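Local coordinates for putative Nitroreductase (Desulfovibrio desulfuricans subsp. desulfuricans str. G20, PDB 3E39), which binds flavin mononucleotide and probably acts as a flavin-dependent oxidoreductase of the nitroreductase type, at residues N6-L9 against Q10-Q14; E24-S27 against D28-R32; A103-Q106 against N107-A111; L136-P140 against A141-F145; E167-L170 against E171-P175. All coordinates share one frame; numbering follows the deposited sequence.

Contact 1 (N6-L9 against Q10-Q14); sequences NPVL and QAIRQ
N6 holds the start of helix 7-14 through two oxygens: its backbone O receives Q10 N across the contact at 2.9 Å, and its side-chain OD1 is gripped by two backbone amides. L9 N meets OD1 at 3.2 Å in a nearly straight bond (N-H...O 168°), though from above the amide plane, whereas the V8 N bond to OD1, 3.1 Å long, is bent and weak. CG stands anti to the backbone N of N6 (chi1 -166°), which places OD1 at these amides, and the bonds they donate to it mark N6 as the N-cap. The first turns then continue regularly, with A11 N on P7 O at 2.9 Å, I12 N on V8 O at 3.1 Å and R13 N on L9 O.

Two side chains follow this frame. Q10 runs extended back toward the cap, its CG lying 3.2 Å from N6 O beside the bond that O already takes. One turn apart, V8 CG1 touches I12 CD1 at 4.1 Å, the two chains crossing obliquely.

The other end of the N6 amide faces the dimer interface: ND2 is hydrogen-bonded to A114 O of the second subunit. One asparagine side chain thus uses its acceptor to satisfy amides of its own helix start and its donor to engage the partner chain, so capping and subunit association together fix the rotation of the amide.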
loop_
_atom_site.group_PDB
_atom_site.type_symbol
_atom_site.label_atom_id
_atom_site.label_comp_id
_atom_site.label_asym_id
_atom_site.label_seq_id
_atom_site.Cartn_x
_atom_site.Cartn_y
_atom_site.Cartn_z
ATOM N N ASN A 6 -11.960 9.208 -14.100
ATOM C CA ASN A 6 -12.070 8.279 -12.975
ATOM C C ASN A 6 -11.515 8.863 -11.681
ATOM O O ASN A 6 -10.312 9.091 -11.575
ATOM C CB ASN A 6 -11.377 6.979 -13.361
ATOM C CG ASN A 6 -11.702 5.856 -12.430
ATOM O OD1 ASN A 6 -11.501 5.958 -11.226
ATOM N ND2 ASN A 6 -12.164 4.745 -12.994
ATOM N N PRO A 7 -12.390 9.099 -10.688
ATOM C CA PRO A 7 -11.909 9.749 -9.446
ATOM C C PRO A 7 -10.877 8.948 -8.638
ATOM O O PRO A 7 -10.018 9.538 -7.976
ATOM C CB PRO A 7 -13.174 9.936 -8.611
ATOM C CG PRO A 7 -14.234 9.095 -9.246
ATOM C CD PRO A 7 -13.832 8.783 -10.640
ATOM N N VAL A 8 -10.970 7.623 -8.677
ATOM C CA VAL A 8 -10.021 6.763 -7.950
ATOM C C VAL A 8 -8.669 6.861 -8.642
ATOM O O VAL A 8 -7.641 7.091 -7.979
ATOM C CB VAL A 8 -10.510 5.293 -7.823
ATOM C CG1 VAL A 8 -9.465 4.456 -7.177
ATOM C CG2 VAL A 8 -11.832 5.224 -7.045
ATOM N N LEU A 9 -8.625 6.728 -9.968
ATOM C CA LEU A 9 -7.340 6.924 -10.664
ATOM C C LEU A 9 -6.763 8.340 -10.449
ATOM O O LEU A 9 -5.561 8.487 -10.236
ATOM C CB LEU A 9 -7.457 6.574 -12.153
ATOM C CG LEU A 9 -7.949 5.138 -12.462
ATOM C CD1 LEU A 9 -8.083 4.868 -13.973
ATOM C CD2 LEU A 9 -7.046 4.090 -11.825
ATOM N N GLN A 10 -7.614 9.371 -10.462
ATOM C CA GLN A 10 -7.151 10.748 -10.220
ATOM C C GLN A 10 -6.533 10.882 -8.830
ATOM O O GLN A 10 -5.429 11.440 -8.674
ATOM C CB GLN A 10 -8.305 11.755 -10.364
ATOM C CG GLN A 10 -8.788 11.928 -11.786
ATOM C CD GLN A 10 -10.031 12.789 -11.885
ATOM O OE1 GLN A 10 -10.390 13.503 -10.937
ATOM N NE2 GLN A 10 -10.706 12.726 -13.047
ATOM N N ALA A 11 -7.198 10.304 -7.825
ATOM C CA ALA A 11 -6.695 10.370 -6.431
ATOM C C ALA A 11 -5.306 9.728 -6.311
ATOM O O ALA A 11 -4.391 10.263 -5.672
ATOM C CB ALA A 11 -7.683 9.679 -5.458
ATOM N N ILE A 12 -5.150 8.561 -6.938
ATOM C CA ILE A 12 -3.870 7.855 -6.928
ATOM C C ILE A 12 -2.784 8.727 -7.518
ATOM O O ILE A 12 -1.705 8.807 -6.981
ATOM C CB ILE A 12 -3.975 6.487 -7.643
ATOM C CG1 ILE A 12 -4.814 5.572 -6.769
ATOM C CG2 ILE A 12 -2.588 5.891 -7.925
ATOM C CD1 ILE A 12 -5.392 4.343 -7.431
ATOM N N ARG A 13 -3.090 9.421 -8.606
ATOM C CA ARG A 13 -2.083 10.228 -9.266
ATOM C C ARG A 13 -1.802 11.580 -8.593
ATOM O O ARG A 13 -0.663 12.046 -8.610
ATOM C CB ARG A 13 -2.527 10.446 -10.720
ATOM C CG ARG A 13 -1.682 11.415 -11.560
ATOM C CD ARG A 13 -0.232 10.997 -11.690
ATOM N NE ARG A 13 0.553 11.945 -12.473
ATOM C CZ ARG A 13 1.071 13.071 -11.990
ATOM N NH1 ARG A 13 0.897 13.397 -10.723
ATOM N NH2 ARG A 13 1.770 13.880 -12.786
ATOM N N GLN A 14 -2.842 12.162 -8.024
ATOM C CA GLN A 14 -2.792 13.504 -7.455
ATOM C C GLN A 14 -2.500 13.571 -5.955
ATOM O O GLN A 14 -2.172 14.624 -5.431
ATOM C CB GLN A 14 -4.083 14.218 -7.812
ATOM C CG GLN A 14 -4.187 14.488 -9.317
ATOM C CD GLN A 14 -5.587 14.766 -9.785
ATOM O OE1 GLN A 14 -6.516 14.850 -8.986
ATOM N NE2 GLN A 14 -5.758 14.885 -11.107
#

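Contact 2 (E24-S27 against D28-R32); sequences EAVS and DEAVR
S27 and A30 meet through the capping hydrogen bond: A30 N donates to S27 OG over 3.0 Å, with an N-H...O angle of 162°. OG sits between the backbone N and the carbonyl carbon of S27 (chi1 68°), and this rotation brings the oxygen over the first turn of helix 28-39. The backbone O of the same residue accepts V31 N at 3.0 Å, so S27 accepts with side chain and backbone alike.

Apolar contact runs alongside. V26 CG1 lies 3.9 Å from A30 CB and 4.0 Å from V31 CG2, and the valines at 26 and 31 are crossed at about a right angle, branch against branch.

The charged groups pair off separately. R32 grips E29 side-on with two nitrogens, NE to OE1 at 3.0 Å and NH2 to OE2 at 2.9 Å; the NE bond is almost straight (175°), and both carboxylate oxygens are met on their syn sides. E29, bent at chi2, brings its carboxylate to the edge of the guanidinium, in its plane. D28 OD1 is engaged elsewhere, in a salt bridge with R56 of strand 50-56, which ties the helix start to the edge of the sheet.

Serine at the N-cap, with the residue before it packed on the fourth residue of the helix, meets the definition of a hydrophobic staple: V26 and V31 close over the S27 cap at the N-terminus of helix 28-39.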
loop_
_atom_site.group_PDB
_atom_site.type_symbol
_atom_site.label_atom_id
_atom_site.label_comp_id
_atom_site.label_asym_id
_atom_site.label_seq_id
_atom_site.Cartn_x
_atom_site.Cartn_y
_atom_site.Cartn_z
ATOM N N GLU A 24 -7.143 24.770 10.795
ATOM C CA GLU A 24 -8.483 24.198 10.816
ATOM C C GLU A 24 -8.488 22.796 11.463
ATOM O O GLU A 24 -7.608 21.980 11.188
ATOM C CB GLU A 24 -9.055 24.153 9.389
ATOM C CG GLU A 24 -10.503 23.734 9.299
ATOM C CD GLU A 24 -11.063 23.796 7.882
ATOM O OE1 GLU A 24 -10.429 24.435 6.993
ATOM O OE2 GLU A 24 -12.168 23.225 7.673
ATOM N N ALA A 25 -9.496 22.551 12.302
ATOM C CA ALA A 25 -9.638 21.274 13.021
ATOM C C ALA A 25 -9.906 20.141 12.037
ATOM O O ALA A 25 -10.487 20.377 10.975
ATOM C CB ALA A 25 -10.800 21.351 14.008
ATOM N N VAL A 26 -9.444 18.939 12.387
ATOM C CA VAL A 26 -9.744 17.729 11.627
ATOM C C VAL A 26 -10.741 16.992 12.485
ATOM O O VAL A 26 -10.418 16.573 13.619
ATOM C CB VAL A 26 -8.507 16.860 11.394
ATOM C CG1 VAL A 26 -8.889 15.575 10.672
ATOM C CG2 VAL A 26 -7.456 17.613 10.586
ATOM N N SER A 27 -11.948 16.803 11.971
ATOM C CA SER A 27 -13.000 16.163 12.741
ATOM C C SER A 27 -12.758 14.716 13.098
ATOM O O SER A 27 -11.998 13.997 12.430
ATOM C CB SER A 27 -14.329 16.234 11.988
ATOM O OG SER A 27 -14.317 15.442 10.817
ATOM N N ASP A 28 -13.427 14.307 14.173
ATOM C CA ASP A 28 -13.413 12.929 14.610
ATOM C C ASP A 28 -13.907 12.048 13.478
ATOM O O ASP A 28 -13.384 10.937 13.319
ATOM C CB ASP A 28 -14.311 12.686 15.836
ATOM C CG ASP A 28 -13.646 13.049 17.139
ATOM O OD1 ASP A 28 -12.441 13.372 17.149
ATOM O OD2 ASP A 28 -14.341 12.944 18.175
ATOM N N GLU A 29 -14.914 12.518 12.728
ATOM C CA GLU A 29 -15.468 11.729 11.624
ATOM C C GLU A 29 -14.439 11.521 10.522
ATOM O O GLU A 29 -14.311 10.387 10.006
ATOM C CB GLU A 29 -16.758 12.341 11.079
ATOM C CG GLU A 29 -17.444 11.519 9.962
ATOM C CD GLU A 29 -17.806 10.075 10.362
ATOM O OE1 GLU A 29 -17.733 9.691 11.553
ATOM O OE2 GLU A 29 -18.190 9.304 9.462
ATOM N N ALA A 30 -13.695 12.586 10.176
ATOM C CA ALA A 30 -12.601 12.456 9.197
ATOM C C ALA A 30 -11.578 11.406 9.701
ATOM O O ALA A 30 -11.176 10.506 8.933
ATOM C CB ALA A 30 -11.921 13.783 8.916
ATOM N N VAL A 31 -11.180 11.503 10.964
ATOM C CA VAL A 31 -10.193 10.552 11.501
ATOM C C VAL A 31 -10.755 9.123 11.428
ATOM O O VAL A 31 -10.046 8.161 11.031
ATOM C CB VAL A 31 -9.740 10.907 12.941
ATOM C CG1 VAL A 31 -8.851 9.794 13.514
ATOM C CG2 VAL A 31 -9.024 12.301 12.923
ATOM N N ARG A 32 -12.025 8.980 11.796
ATOM C CA ARG A 32 -12.685 7.669 11.743
ATOM C C ARG A 32 -12.695 7.106 10.319
ATOM O O ARG A 32 -12.371 5.921 10.105
ATOM C CB ARG A 32 -14.124 7.755 12.284
ATOM C CG ARG A 32 -14.700 6.374 12.550
ATOM C CD ARG A 32 -16.195 6.426 12.868
ATOM N NE ARG A 32 -16.975 6.802 11.687
ATOM C CZ ARG A 32 -17.316 5.964 10.702
ATOM N NH1 ARG A 32 -16.952 4.689 10.728
ATOM N NH2 ARG A 32 -18.029 6.415 9.671
#

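Contact 3 (A103-Q106 against N107-A111); sequences AAVQ and NMLLA
Four successive backbone bonds of the i to i+4 kind join A103-Q106 to N107-A111, from N107 N to A103 O at 3.0 Å through to L110 N on Q106 O at 2.9 Å, which is the regular geometry of an uninterrupted alpha-helix. Between these two, L109 N donates to V105 O, also at 2.9 Å.

Among the side chains, Q106 reaches along the next turn. With CG anti to the backbone N (chi1 -173°) and a bend at chi2 (62°), its amide is carried over the leucines that follow. NE2 comes to 4.0 Å from L110 CG, while OE1 approaches L109 CD1 at 3.9 Å; the chains of Q106 and L109 are roughly perpendicular. OE1 is buried and has no polar partner in the model, whereas NE2 is hydrogen-bonded to N107 OD1 of the second subunit. The reciprocal bond runs from that subunit's Q106 to N107 OD1 here, and N107 ND2 also donates to A37 O of its own chain. On another face of the helix, V105 CG1 rests against L109 CG at 4.2 Å.

Helix 94-114 is thus sandwiched. V105 and L109 pack on strands 118-122 and 143-152 through W121 and I149, M108 and A111 lie against helix 28-39, and L110 meets L110 of the second subunit across the dimer interface.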
loop_
_atom_site.group_PDB
_atom_site.type_symbol
_atom_site.label_atom_id
_atom_site.label_comp_id
_atom_site.label_asym_id
_atom_site.label_seq_id
_atom_site.Cartn_x
_atom_site.Cartn_y
_atom_site.Cartn_z
ATOM N N ALA A 103 0.192 -1.066 2.604
ATOM C CA ALA A 103 -1.123 -0.990 1.931
ATOM C C ALA A 103 -2.120 -0.241 2.815
ATOM O O ALA A 103 -2.940 0.556 2.315
ATOM C CB ALA A 103 -1.625 -2.367 1.567
ATOM N N ALA A 104 -2.052 -0.465 4.130
ATOM C CA ALA A 104 -2.896 0.256 5.087
ATOM C C ALA A 104 -2.563 1.750 5.092
ATOM O O ALA A 104 -3.453 2.587 5.028
ATOM C CB ALA A 104 -2.725 -0.313 6.490
ATOM N N VAL A 105 -1.273 2.086 5.157
ATOM C CA VAL A 105 -0.846 3.497 5.121
ATOM C C VAL A 105 -1.344 4.142 3.800
ATOM O O VAL A 105 -1.914 5.207 3.811
ATOM C CB VAL A 105 0.669 3.687 5.344
ATOM C CG1 VAL A 105 1.084 5.144 5.127
ATOM C CG2 VAL A 105 1.162 3.201 6.740
ATOM N N GLN A 106 -1.141 3.478 2.657
ATOM C CA GLN A 106 -1.551 4.014 1.386
ATOM C C GLN A 106 -3.052 4.293 1.329
ATOM O O GLN A 106 -3.444 5.348 0.869
ATOM C CB GLN A 106 -1.134 3.084 0.228
ATOM C CG GLN A 106 -1.400 3.678 -1.162
ATOM C CD GLN A 106 -0.621 4.976 -1.473
ATOM O OE1 GLN A 106 0.347 5.346 -0.793
ATOM N NE2 GLN A 106 -1.010 5.629 -2.568
ATOM N N ASN A 107 -3.878 3.363 1.826
ATOM C CA ASN A 107 -5.315 3.587 1.899
ATOM C C ASN A 107 -5.644 4.831 2.715
ATOM O O ASN A 107 -6.508 5.603 2.337
ATOM C CB ASN A 107 -6.033 2.404 2.548
ATOM C CG ASN A 107 -6.425 1.328 1.576
ATOM O OD1 ASN A 107 -6.180 1.425 0.359
ATOM N ND2 ASN A 107 -7.065 0.290 2.108
HETATM N N MSE A 108 -4.959 4.998 3.838
HETATM C CA MSE A 108 -5.172 6.152 4.698
HETATM C C MSE A 108 -4.766 7.470 4.037
HETATM O O MSE A 108 -5.460 8.468 4.175
HETATM C CB MSE A 108 -4.517 5.932 6.058
HETATM C CG MSE A 108 -5.267 4.866 6.851
HETATM SE SE MSE A 108 -4.767 4.712 8.672
HETATM C CE MSE A 108 -2.978 3.857 8.320
ATOM N N LEU A 109 -3.671 7.464 3.268
ATOM C CA LEU A 109 -3.218 8.652 2.530
ATOM C C LEU A 109 -4.235 9.008 1.420
ATOM O O LEU A 109 -4.529 10.185 1.190
ATOM C CB LEU A 109 -1.834 8.416 1.913
ATOM C CG LEU A 109 -0.636 8.266 2.846
ATOM C CD1 LEU A 109 0.629 8.037 1.993
ATOM C CD2 LEU A 109 -0.550 9.464 3.819
ATOM N N LEU A 110 -4.754 7.983 0.725
ATOM C CA LEU A 110 -5.774 8.181 -0.304
ATOM C C LEU A 110 -7.082 8.694 0.344
ATOM O O LEU A 110 -7.744 9.601 -0.168
ATOM C CB LEU A 110 -6.018 6.893 -1.092
ATOM C CG LEU A 110 -4.850 6.465 -1.997
ATOM C CD1 LEU A 110 -5.075 5.073 -2.622
ATOM C CD2 LEU A 110 -4.604 7.526 -3.105
ATOM N N ALA A 111 -7.429 8.117 1.486
ATOM C CA ALA A 111 -8.613 8.538 2.220
ATOM C C ALA A 111 -8.487 9.990 2.666
ATOM O O ALA A 111 -9.444 10.772 2.510
ATOM C CB ALA A 111 -8.892 7.628 3.407
#

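Contact 4 (L136-P140 against A141-F145); sequences LALDP and ARLSF
D139 organises the turn with three hydrogen bonds, two to its backbone O and one to its carboxylate. The O accepts R142 N at 2.9 Å from well above the carbonyl plane and L143 N at 3.0 Å from nearly straight ahead (C=O...N 161°), so a beta turn and a wider alpha turn share one acceptor. OD1 takes A141 N at 3.0 Å, also from above its carboxylate plane, and A141 CB sits close by that oxygen, OD1, at 3.3 Å. CG anti to the backbone N of D139 (chi1 -175°) places OD1 there, completing an Asx turn and, with the backbone bonds, an Asx motif around P140.

The apolar contact is slight: L138 CB meets L143 CD1 at 4.2 Å. L138 and L143 both pack on F85 of strand 80-87.

Arginines serve the remaining polar groups. R142 NE forms a salt bridge with D87, and R88 NE is hydrogen-bonded to P140 O and more weakly to L143 O, two carbonyls only 3.1 Å apart. That donor would offset their mutual repulsion, while the aspartate satisfies three successive amides as the chain enters strand 143-152.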
loop_
_atom_site.group_PDB
_atom_site.type_symbol
_atom_site.label_atom_id
_atom_site.label_comp_id
_atom_site.label_asym_id
_atom_site.label_seq_id
_atom_site.Cartn_x
_atom_site.Cartn_y
_atom_site.Cartn_z
ATOM N N LEU A 136 6.100 6.325 25.015
ATOM C CA LEU A 136 4.666 6.422 24.761
ATOM C C LEU A 136 3.901 5.330 25.510
ATOM O O LEU A 136 2.725 5.080 25.239
ATOM C CB LEU A 136 4.412 6.287 23.243
ATOM C CG LEU A 136 4.932 7.396 22.316
ATOM C CD1 LEU A 136 4.764 6.957 20.832
ATOM C CD2 LEU A 136 4.214 8.707 22.655
ATOM N N ALA A 137 4.587 4.667 26.445
ATOM C CA ALA A 137 4.046 3.588 27.246
ATOM C C ALA A 137 3.651 2.378 26.408
ATOM O O ALA A 137 2.693 1.689 26.722
ATOM C CB ALA A 137 2.876 4.065 28.109
ATOM N N LEU A 138 4.383 2.161 25.317
ATOM C CA LEU A 138 4.146 1.011 24.422
ATOM C C LEU A 138 5.317 0.016 24.517
ATOM O O LEU A 138 6.452 0.387 24.794
ATOM C CB LEU A 138 3.926 1.474 22.979
ATOM C CG LEU A 138 2.777 2.459 22.743
ATOM C CD1 LEU A 138 2.734 2.988 21.286
ATOM C CD2 LEU A 138 1.454 1.805 23.132
ATOM N N ASP A 139 5.019 -1.244 24.259
ATOM C CA ASP A 139 5.971 -2.326 24.409
ATOM C C ASP A 139 6.529 -2.740 23.040
ATOM O O ASP A 139 5.784 -3.272 22.220
ATOM C CB ASP A 139 5.222 -3.490 25.069
ATOM C CG ASP A 139 6.111 -4.667 25.412
ATOM O OD1 ASP A 139 7.340 -4.575 25.262
ATOM O OD2 ASP A 139 5.524 -5.682 25.855
ATOM N N PRO A 140 7.822 -2.475 22.792
ATOM C CA PRO A 140 8.397 -2.898 21.519
ATOM C C PRO A 140 8.427 -4.418 21.338
ATOM O O PRO A 140 8.632 -4.888 20.220
ATOM C CB PRO A 140 9.821 -2.315 21.544
ATOM C CG PRO A 140 9.869 -1.358 22.694
ATOM C CD PRO A 140 8.816 -1.786 23.644
ATOM N N ALA A 141 8.239 -5.186 22.414
ATOM C CA ALA A 141 8.189 -6.640 22.306
ATOM C C ALA A 141 6.818 -7.069 21.781
ATOM O O ALA A 141 6.639 -8.199 21.307
ATOM C CB ALA A 141 8.478 -7.294 23.672
ATOM N N ARG A 142 5.842 -6.168 21.839
ATOM C CA ARG A 142 4.501 -6.474 21.362
ATOM C C ARG A 142 4.196 -5.847 20.014
ATOM O O ARG A 142 3.405 -6.395 19.250
ATOM C CB ARG A 142 3.443 -5.970 22.319
ATOM C CG ARG A 142 2.013 -6.348 21.904
ATOM C CD ARG A 142 1.872 -7.884 21.591
ATOM N NE ARG A 142 0.550 -8.236 21.087
ATOM C CZ ARG A 142 -0.548 -8.273 21.836
ATOM N NH1 ARG A 142 -0.508 -7.981 23.140
ATOM N NH2 ARG A 142 -1.704 -8.592 21.277
ATOM N N LEU A 143 4.820 -4.698 19.749
ATOM C CA LEU A 143 4.500 -3.923 18.558
ATOM C C LEU A 143 5.716 -3.545 17.731
ATOM O O LEU A 143 6.769 -3.232 18.295
ATOM C CB LEU A 143 3.811 -2.633 19.039
ATOM C CG LEU A 143 2.482 -2.749 19.826
ATOM C CD1 LEU A 143 2.172 -1.400 20.510
ATOM C CD2 LEU A 143 1.350 -3.234 18.929
ATOM N N SER A 144 5.576 -3.623 16.400
ATOM C CA SER A 144 6.564 -3.147 15.444
ATOM C C SER A 144 6.017 -1.814 14.922
ATOM O O SER A 144 4.901 -1.775 14.421
ATOM C CB SER A 144 6.742 -4.129 14.284
ATOM O OG SER A 144 7.464 -3.517 13.255
ATOM N N PHE A 145 6.789 -0.742 15.084
ATOM C CA PHE A 145 6.393 0.584 14.694
ATOM C C PHE A 145 6.655 0.712 13.206
ATOM O O PHE A 145 7.808 0.650 12.781
ATOM C CB PHE A 145 7.158 1.609 15.547
ATOM C CG PHE A 145 6.834 3.053 15.262
ATOM C CD1 PHE A 145 5.558 3.470 14.874
ATOM C CD2 PHE A 145 7.811 4.033 15.469
ATOM C CE1 PHE A 145 5.287 4.812 14.627
ATOM C CE2 PHE A 145 7.526 5.379 15.251
ATOM C CZ PHE A 145 6.259 5.771 14.835
#

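Contact 5 (E167-L170 against E171-P175); sequences ELLL and EEPFP
The C-terminal arm, where the chain leaves the short helix 165-168 and runs on as a loop, is where L169 meets P173. No polar bond joins E167-L170 to E171-P175; the contact rests on L169. Its CG lies anti to the carbonyl carbon (chi1 -75°), and CD1 reaches P173 CD at 3.7 Å, the methyl meeting the CD corner of the proline ring end-on. On the way the leucine passes along the backbone of E171, with CB 3.4 Å from E171 O and both methyls, CD1 and CD2, at 4.0 Å from that oxygen. The outer end of E172 stays more distant, its OE1 being 4.3 Å from L169 CD1.

Beyond this point the loop makes bonds of its own. F174 N donates to E172 OE2 over 3.1 Å (N-H...O 153°), meeting the oxygen on its anti side, and the bent E172 chain carries its carboxylate forward past P173 to receive the bond. The other oxygen, OE1, accepts from the backbone N of E178. P173 CG lies 3.7 Å above the F174 ring plane, over its centre, an arrangement consistent with a CH-pi contact.

The surroundings come largely from the second subunit. L168 and L170 make backbone hydrogen bonds to it, L168 and E171 pack on R51 and L53 of its strand 50-56, and E171 OE2, in one of two modelled conformers, forms a salt bridge with its R61. F174 and P175 lie farther on, against D28 at the start of helix 28-39 of that subunit.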
loop_
_atom_site.group_PDB
_atom_site.type_symbol
_atom_site.label_atom_id
_atom_site.label_comp_id
_atom_site.label_asym_id
_atom_site.label_seq_id
_atom_site.Cartn_x
_atom_site.Cartn_y
_atom_site.Cartn_z
ATOM N N GLU A 167 10.945 2.929 -17.845
ATOM C CA GLU A 167 12.155 2.680 -17.085
ATOM C C GLU A 167 11.928 1.731 -15.907
ATOM O O GLU A 167 12.892 1.212 -15.326
ATOM C CB GLU A 167 12.736 3.992 -16.547
ATOM C CG GLU A 167 13.219 4.935 -17.657
ATOM C CD GLU A 167 13.800 6.225 -17.137
ATOM O OE1 GLU A 167 14.106 6.340 -15.925
ATOM O OE2 GLU A 167 13.924 7.162 -17.945
ATOM N N LEU A 168 10.663 1.530 -15.546
ATOM C CA LEU A 168 10.307 0.712 -14.373
ATOM C C LEU A 168 9.824 -0.706 -14.738
ATOM O O LEU A 168 9.688 -1.567 -13.877
ATOM C CB LEU A 168 9.261 1.459 -13.545
ATOM C CG LEU A 168 9.700 2.815 -12.984
ATOM C CD1 LEU A 168 8.510 3.471 -12.278
ATOM C CD2 LEU A 168 10.869 2.670 -12.039
ATOM N N LEU A 169 9.577 -0.943 -16.020
ATOM C CA LEU A 169 9.196 -2.259 -16.506
ATOM C C LEU A 169 10.431 -3.107 -16.772
ATOM O O LEU A 169 11.443 -2.584 -17.304
ATOM C CB LEU A 169 8.393 -2.107 -17.801
ATOM C CG LEU A 169 6.955 -1.618 -17.695
ATOM C CD1 LEU A 169 6.429 -1.164 -19.052
ATOM C CD2 LEU A 169 6.095 -2.749 -17.101
ATOM N N LEU A 170 10.366 -4.411 -16.459
ATOM C CA LEU A 170 11.491 -5.303 -16.775
ATOM C C LEU A 170 11.460 -5.749 -18.243
ATOM O O LEU A 170 12.461 -6.255 -18.776
ATOM C CB LEU A 170 11.526 -6.532 -15.888
ATOM C CG LEU A 170 11.595 -6.263 -14.380
ATOM C CD1 LEU A 170 11.609 -7.569 -13.606
ATOM C CD2 LEU A 170 12.793 -5.409 -13.985
ATOM N N GLU A 171 10.300 -5.565 -18.848
ATOM C CA GLU A 171 10.001 -5.959 -20.231
ATOM C C GLU A 171 8.896 -5.086 -20.743
ATOM O O GLU A 171 8.014 -4.715 -19.988
ATOM C CB GLU A 171 9.407 -7.365 -20.317
ATOM C CG GLU A 171 10.351 -8.521 -20.313
ATOM C CD GLU A 171 9.657 -9.798 -20.752
ATOM O OE1 GLU A 171 8.436 -9.766 -21.038
ATOM O OE2 GLU A 171 10.326 -10.846 -20.838
ATOM N N GLU A 172 8.924 -4.793 -22.040
ATOM C CA GLU A 172 7.889 -4.017 -22.676
ATOM C C GLU A 172 6.724 -4.961 -23.015
ATOM O O GLU A 172 6.894 -5.875 -23.829
ATOM C CB GLU A 172 8.422 -3.388 -23.962
ATOM C CG GLU A 172 7.377 -2.631 -24.739
ATOM C CD GLU A 172 6.691 -1.558 -23.892
ATOM O OE1 GLU A 172 7.408 -0.758 -23.258
ATOM O OE2 GLU A 172 5.437 -1.524 -23.859
ATOM N N PRO A 173 5.544 -4.748 -22.401
ATOM C CA PRO A 173 4.402 -5.611 -22.659
ATOM C C PRO A 173 3.509 -5.188 -23.818
ATOM O O PRO A 173 2.696 -5.997 -24.257
ATOM C CB PRO A 173 3.611 -5.511 -21.358
ATOM C CG PRO A 173 3.820 -4.128 -20.918
ATOM C CD PRO A 173 5.213 -3.715 -21.398
ATOM N N PHE A 174 3.647 -3.955 -24.309
ATOM C CA PHE A 174 2.747 -3.461 -25.337
ATOM C C PHE A 174 3.428 -3.537 -26.707
ATOM O O PHE A 174 4.663 -3.494 -26.794
ATOM C CB PHE A 174 2.252 -2.061 -24.984
ATOM C CG PHE A 174 1.724 -1.959 -23.559
ATOM C CD1 PHE A 174 0.782 -2.869 -23.099
ATOM C CD2 PHE A 174 2.166 -0.977 -22.694
ATOM C CE1 PHE A 174 0.305 -2.816 -21.789
ATOM C CE2 PHE A 174 1.685 -0.912 -21.387
ATOM C CZ PHE A 174 0.747 -1.830 -20.949
ATOM N N PRO A 175 2.629 -3.705 -27.776
ATOM C CA PRO A 175 3.203 -3.809 -29.132
ATOM C C PRO A 175 4.098 -2.617 -29.484
ATOM O O PRO A 175 5.131 -2.782 -30.164
ATOM C CB PRO A 175 1.968 -3.872 -30.050
ATOM C CG PRO A 175 0.772 -3.534 -29.197
ATOM C CD PRO A 175 1.155 -3.829 -27.769
#

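Contacts 1 and 3 are direct neighbours: their centres lie about 13 Å apart, and L110 CD2 packs 3.8 Å from A11 O. Both also face the second subunit, where I12 and N107 meet between chains. This pair lies nearest the flavin, the side chain of L109 coming within about 6 Å of a bound FMN and that of R13 within about 8 Å. Contacts 2 and 5 have centres about 42 Å apart within one chain, yet the dimer joins them, because F174 of one subunit packs on V31 and R32 of the other. Contact 4, about 35 Å from contact 1 between centres, likewise receives L170 of the second subunit on L143.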